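PDB 6ZMQ: cytochrome C-type biogenesis protein ccmF from Thermus thermophilus, which probably attaches heme to apocytochrome c as a membrane-bound heme lyase, and itself binds a heme b within its transmembrane helix bundle. Local coordinates for residues 20-31 with 67-78. Numbering follows the deposited sequence.
Sequences PALLGNLGVSLA and AALAAFLALEWA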
ATOM      1  N   PRO A  20      11.730  11.031  29.584  1.00 69.95           N
ATOM      2  CA  PRO A  20      11.587  10.416  28.252  1.00 66.66           C
ATOM      3  C   PRO A  20      12.387  11.132  27.171  1.00 58.59           C
ATOM      4  O   PRO A  20      12.767  10.511  26.167  1.00 67.06           O
ATOM      5  CB  PRO A  20      10.080  10.522  28.004  1.00 72.60           C
ATOM      6  CG  PRO A  20       9.500  10.420  29.366  1.00 73.04           C
ATOM      7  CD  PRO A  20      10.412  11.243  30.220  1.00 80.78           C
ATOM      8  N   ALA A  21      12.620  12.440  27.354  1.00 62.77           N
ATOM      9  CA  ALA A  21      13.348  13.267  26.395  1.00 64.17           C
ATOM     10  C   ALA A  21      14.797  12.827  26.233  1.00 62.34           C
ATOM     11  O   ALA A  21      15.260  12.617  25.107  1.00 78.15           O
ATOM     12  CB  ALA A  21      13.296  14.725  26.845  1.00 74.07           C
ATOM     13  N   LEU A  22      15.529  12.654  27.332  1.00 56.43           N
ATOM     14  CA  LEU A  22      16.920  12.250  27.176  1.00 53.20           C
ATOM     15  C   LEU A  22      17.081  10.753  26.962  1.00 67.03           C
ATOM     16  O   LEU A  22      18.081  10.352  26.357  1.00 82.12           O
ATOM     17  CB  LEU A  22      17.773  12.719  28.357  1.00 43.57           C
ATOM     18  CG  LEU A  22      18.029  14.230  28.288  1.00 58.81           C
ATOM     19  CD1 LEU A  22      16.952  15.048  28.992  1.00 60.66           C
ATOM     20  CD2 LEU A  22      19.423  14.564  28.801  1.00 69.56           C
ATOM     21  N   LEU A  23      16.082   9.942  27.340  1.00 62.39           N
ATOM     22  CA  LEU A  23      16.039   8.556  26.880  1.00 54.02           C
ATOM     23  C   LEU A  23      15.878   8.470  25.371  1.00 66.84           C
ATOM     24  O   LEU A  23      16.584   7.693  24.724  1.00 82.99           O
ATOM     25  CB  LEU A  23      14.885   7.798  27.538  1.00 42.43           C
ATOM     26  CG  LEU A  23      14.586   6.365  27.057  1.00 33.97           C
ATOM     27  CD1 LEU A  23      15.764   5.381  27.126  1.00 42.88           C
ATOM     28  CD2 LEU A  23      13.368   5.823  27.779  1.00 36.01           C
ATOM     29  N   GLY A  24      15.037   9.316  24.790  1.00 61.72           N
ATOM     30  CA  GLY A  24      14.836   9.282  23.359  1.00 53.56           C
ATOM     31  C   GLY A  24      15.967   9.925  22.589  1.00 47.22           C
ATOM     32  O   GLY A  24      16.260   9.536  21.453  1.00 50.92           O
ATOM     33  N   ASN A  25      16.604  10.923  23.206  1.00 42.29           N
ATOM     34  CA  ASN A  25      17.768  11.554  22.595  1.00 50.31           C
ATOM     35  C   ASN A  25      18.955  10.600  22.562  1.00 60.13           C
ATOM     36  O   ASN A  25      19.621  10.473  21.526  1.00 81.31           O
ATOM     37  CB  ASN A  25      18.122  12.846  23.330  1.00 57.19           C
ATOM     38  CG  ASN A  25      17.394  14.058  22.765  1.00 61.41           C
ATOM     39  OD1 ASN A  25      17.619  14.448  21.615  1.00 64.43           O
ATOM     40  ND2 ASN A  25      16.557  14.688  23.587  1.00 59.67           N
ATOM     41  N   LEU A  26      19.208   9.883  23.677  1.00 50.08           N
ATOM     42  CA  LEU A  26      20.234   8.842  23.665  1.00 46.46           C
ATOM     43  C   LEU A  26      19.825   7.685  22.764  1.00 51.87           C
ATOM     44  O   LEU A  26      20.688   7.047  22.160  1.00 60.51           O
ATOM     45  CB  LEU A  26      20.569   8.345  25.084  1.00 41.38           C
ATOM     46  CG  LEU A  26      19.739   7.515  26.076  1.00 46.61           C
ATOM     47  CD1 LEU A  26      19.879   6.005  25.866  1.00 58.15           C
ATOM     48  CD2 LEU A  26      20.132   7.876  27.504  1.00 51.71           C
ATOM     49  N   GLY A  27      18.520   7.433  22.626  1.00 40.72           N
ATOM     50  CA  GLY A  27      18.016   6.471  21.665  1.00 49.13           C
ATOM     51  C   GLY A  27      18.355   6.755  20.216  1.00 53.74           C
ATOM     52  O   GLY A  27      19.039   5.936  19.593  1.00 58.76           O
ATOM     53  N   VAL A  28      17.927   7.914  19.690  1.00 53.03           N
ATOM     54  CA  VAL A  28      18.190   8.231  18.282  1.00 43.09           C
ATOM     55  C   VAL A  28      19.682   8.480  18.048  1.00 48.91           C
ATOM     56  O   VAL A  28      20.226   8.067  17.014  1.00 70.86           O
ATOM     57  CB  VAL A  28      17.292   9.387  17.750  1.00 35.10           C
ATOM     58  CG1 VAL A  28      15.847   9.162  18.096  1.00 30.25           C
ATOM     59  CG2 VAL A  28      17.696  10.786  18.211  1.00 41.87           C
ATOM     60  N   SER A  29      20.389   9.066  19.032  1.00 33.55           N
ATOM     61  CA  SER A  29      21.813   9.337  18.856  1.00 45.31           C
ATOM     62  C   SER A  29      22.633   8.055  18.917  1.00 55.74           C
ATOM     63  O   SER A  29      23.544   7.854  18.107  1.00 65.29           O
ATOM     64  CB  SER A  29      22.294  10.342  19.901  1.00 47.68           C
ATOM     65  OG  SER A  29      21.354  11.389  20.089  1.00 51.44           O
ATOM     66  N   LEU A  30      22.327   7.178  19.878  1.00 46.59           N
ATOM     67  CA  LEU A  30      23.048   5.923  20.011  1.00 41.23           C
ATOM     68  C   LEU A  30      22.736   4.989  18.847  1.00 48.96           C
ATOM     69  O   LEU A  30      23.627   4.288  18.370  1.00 66.50           O
ATOM     70  CB  LEU A  30      22.709   5.292  21.366  1.00 33.56           C
ATOM     71  CG  LEU A  30      23.689   4.378  22.099  1.00 34.94           C
ATOM     72  CD1 LEU A  30      25.150   4.725  21.811  1.00 45.62           C
ATOM     73  CD2 LEU A  30      23.410   4.519  23.583  1.00 34.15           C
ATOM     74  N   ALA A  31      21.504   5.039  18.315  1.00 43.71           N
ATOM     75  CA  ALA A  31      21.156   4.270  17.117  1.00 36.17           C
ATOM     76  C   ALA A  31      21.882   4.790  15.888  1.00 32.02           C
ATOM     77  O   ALA A  31      22.309   3.996  15.040  1.00 25.92           O
ATOM     78  CB  ALA A  31      19.642   4.299  16.867  1.00 32.17           C
ATOM     79  N   ALA A  67      18.528   0.605  20.394  1.00 44.57           N
ATOM     80  CA  ALA A  67      18.440   2.043  20.624  1.00 38.95           C
ATOM     81  C   ALA A  67      17.259   2.659  19.876  1.00 42.41           C
ATOM     82  O   ALA A  67      16.634   3.610  20.370  1.00 47.50           O
ATOM     83  CB  ALA A  67      19.744   2.720  20.231  1.00 36.22           C
ATOM     84  N   ALA A  68      16.924   2.126  18.690  1.00 28.53           N
ATOM     85  CA  ALA A  68      15.698   2.552  18.006  1.00 43.47           C
ATOM     86  C   ALA A  68      14.451   2.215  18.819  1.00 49.91           C
ATOM     87  O   ALA A  68      13.546   3.053  18.943  1.00 59.33           O
ATOM     88  CB  ALA A  68      15.612   1.901  16.619  1.00 52.42           C
ATOM     89  N   LEU A  69      14.430   1.040  19.453  1.00 43.19           N
ATOM     90  CA  LEU A  69      13.318   0.660  20.317  1.00 31.66           C
ATOM     91  C   LEU A  69      13.283   1.497  21.582  1.00 38.59           C
ATOM     92  O   LEU A  69      12.193   1.790  22.081  1.00 38.73           O
ATOM     93  CB  LEU A  69      13.396  -0.841  20.636  1.00 28.99           C
ATOM     94  CG  LEU A  69      12.381  -1.603  21.514  1.00 37.41           C
ATOM     95  CD1 LEU A  69      12.411  -3.050  21.092  1.00 45.37           C
ATOM     96  CD2 LEU A  69      12.664  -1.573  23.032  1.00 45.57           C
ATOM     97  N   ALA A  70      14.453   1.904  22.083  1.00 34.93           N
ATOM     98  CA  ALA A  70      14.513   2.800  23.234  1.00 32.29           C
ATOM     99  C   ALA A  70      13.909   4.163  22.911  1.00 37.55           C
ATOM    100  O   ALA A  70      13.197   4.746  23.735  1.00 47.44           O
ATOM    101  CB  ALA A  70      15.962   2.943  23.701  1.00 41.35           C
ATOM    102  N   ALA A  71      14.141   4.664  21.698  1.00 39.94           N
ATOM    103  CA  ALA A  71      13.575   5.957  21.307  1.00 47.11           C
ATOM    104  C   ALA A  71      12.060   5.885  21.093  1.00 40.97           C
ATOM    105  O   ALA A  71      11.321   6.798  21.500  1.00 40.28           O
ATOM    106  CB  ALA A  71      14.278   6.468  20.057  1.00 59.40           C
ATOM    107  N   PHE A  72      11.579   4.810  20.452  1.00 39.50           N
ATOM    108  CA  PHE A  72      10.133   4.636  20.266  1.00 41.12           C
ATOM    109  C   PHE A  72       9.408   4.438  21.589  1.00 47.46           C
ATOM    110  O   PHE A  72       8.318   4.987  21.802  1.00 45.01           O
ATOM    111  CB  PHE A  72       9.857   3.450  19.354  1.00 38.55           C
ATOM    112  CG  PHE A  72       8.404   3.267  18.991  1.00 31.77           C
ATOM    113  CD1 PHE A  72       7.831   4.011  17.970  1.00 32.12           C
ATOM    114  CD2 PHE A  72       7.616   2.321  19.652  1.00 37.60           C
ATOM    115  CE1 PHE A  72       6.496   3.833  17.626  1.00 38.48           C
ATOM    116  CE2 PHE A  72       6.284   2.144  19.320  1.00 44.12           C
ATOM    117  CZ  PHE A  72       5.724   2.899  18.305  1.00 44.80           C
ATOM    118  N   LEU A  73       9.977   3.621  22.475  1.00 52.72           N
ATOM    119  CA  LEU A  73       9.353   3.412  23.771  1.00 43.44           C
ATOM    120  C   LEU A  73       9.482   4.644  24.661  1.00 47.36           C
ATOM    121  O   LEU A  73       8.658   4.831  25.556  1.00 63.09           O
ATOM    122  CB  LEU A  73       9.943   2.168  24.438  1.00 34.69           C
ATOM    123  CG  LEU A  73       9.491   0.787  23.928  1.00 29.70           C
ATOM    124  CD1 LEU A  73       9.620  -0.250  25.034  1.00 28.79           C
ATOM    125  CD2 LEU A  73       8.067   0.787  23.363  1.00 29.05           C
ATOM    126  N   ALA A  74      10.476   5.507  24.411  1.00 40.74           N
ATOM    127  CA  ALA A  74      10.512   6.820  25.053  1.00 31.72           C
ATOM    128  C   ALA A  74       9.360   7.700  24.587  1.00 40.49           C
ATOM    129  O   ALA A  74       8.765   8.425  25.397  1.00 52.25           O
ATOM    130  CB  ALA A  74      11.844   7.509  24.768  1.00 35.90           C
ATOM    131  N   LEU A  75       9.035   7.653  23.288  1.00 50.62           N
ATOM    132  CA  LEU A  75       7.891   8.428  22.803  1.00 45.61           C
ATOM    133  C   LEU A  75       6.563   7.883  23.335  1.00 58.10           C
ATOM    134  O   LEU A  75       5.665   8.661  23.685  1.00 70.65           O
ATOM    135  CB  LEU A  75       7.886   8.470  21.276  1.00 31.48           C
ATOM    136  CG  LEU A  75       7.190   9.670  20.612  1.00 25.79           C
ATOM    137  CD1 LEU A  75       7.479  10.994  21.354  1.00 26.18           C
ATOM    138  CD2 LEU A  75       7.615   9.769  19.161  1.00 39.91           C
ATOM    139  N   GLU A  76       6.435   6.552  23.426  1.00 52.47           N
ATOM    140  CA  GLU A  76       5.229   5.942  23.999  1.00 48.50           C
ATOM    141  C   GLU A  76       5.114   6.211  25.498  1.00 44.81           C
ATOM    142  O   GLU A  76       4.009   6.412  26.017  1.00 41.94           O
ATOM    143  CB  GLU A  76       5.205   4.431  23.754  1.00 52.69           C
ATOM    144  CG  GLU A  76       4.987   4.026  22.314  1.00 59.09           C
ATOM    145  CD  GLU A  76       3.738   3.183  22.130  1.00 68.57           C
ATOM    146  OE1 GLU A  76       3.016   3.411  21.137  1.00 70.97           O
ATOM    147  OE2 GLU A  76       3.471   2.310  22.978  1.00 72.46           O
ATOM    148  N   TRP A  77       6.245   6.118  26.207  1.00 46.98           N
ATOM    149  CA  TRP A  77       6.399   6.536  27.597  1.00 52.92           C
ATOM    150  C   TRP A  77       5.898   7.958  27.818  1.00 48.91           C
ATOM    151  O   TRP A  77       5.094   8.203  28.719  1.00 44.50           O
ATOM    152  CB  TRP A  77       7.888   6.393  27.956  1.00 62.91           C
ATOM    153  CG  TRP A  77       8.372   6.572  29.390  1.00 72.49           C
ATOM    154  CD1 TRP A  77       7.905   7.441  30.344  1.00 74.98           C
ATOM    155  CD2 TRP A  77       9.466   5.874  29.996  1.00 70.99           C
ATOM    156  NE1 TRP A  77       8.636   7.317  31.500  1.00 77.96           N
ATOM    157  CE2 TRP A  77       9.598   6.358  31.316  1.00 70.12           C
ATOM    158  CE3 TRP A  77      10.339   4.876  29.553  1.00 76.73           C
ATOM    159  CZ2 TRP A  77      10.567   5.879  32.193  1.00 67.57           C
ATOM    160  CZ3 TRP A  77      11.300   4.401  30.423  1.00 79.07           C
ATOM    161  CH2 TRP A  77      11.408   4.903  31.729  1.00 71.95           C
ATOM    162  N   ALA A  78       6.367   8.903  26.996  1.00 50.17           N
ATOM    163  CA  ALA A  78       5.982  10.307  27.136  1.00 52.47           C
ATOM    164  C   ALA A  78       4.509  10.520  26.811  1.00 54.05           C
ATOM    165  O   ALA A  78       3.831  11.336  27.448  1.00 52.12           O
ATOM    166  CB  ALA A  78       6.856  11.178  26.233  1.00 60.12           C
TER
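Pro20 lies against Trp77 where two helices predicted to span the membrane, 20-47 and 61-81, pack as a close antiparallel pair, with glycines and alanines along much of the interface: the axes of 20-31 and 67-78 approach to 7.3 Å and their directions differ by 153°. Pro20 CG sits over one face of the indole, 3.9 Å from the centroid of the five-membered ring and 30° off its normal, which defines a CH-pi contact. From the same pyrrolidine, CB meets the Ala78 methyl.

One turn on, Leu23 reaches the same indole at its benzo ring. Its CG is anti to the backbone N (chi1 173°), a rotation that carries CD2 obliquely to within 3.6 Å of Trp77 CE3 while CG itself rests on the Ala74 methyl. Both residues come from the same side of the indole plane, Pro20 over the five-membered ring and Leu23 obliquely at the six-membered one.

Gly24 and Gly27 then bring backbone against methyl groups. Gly24 N is 3.7 Å from Ala74 CB, and the CA atoms of Gly24 and Ala71 are 4.1 Å apart. The Ala71 methyl lies over the backbone of Gly27, its CB 4.1 Å from Gly27 CA. Val28, whose CB points away from 67-78, still touches Ala71 CB through CG1 and also packs on Phe153 and Met156 of helix 135-157, tying the pair to the bundle. No hydrogen bond crosses between the segments; the helices meet by van der Waals contact.

At the far end Ala31 CB lies 3.7 Å from Ala67 CB. That Ala67 methyl also fits against the backbone of 20-31: Ala67 CB lies 3.4 Å from Gly27 O.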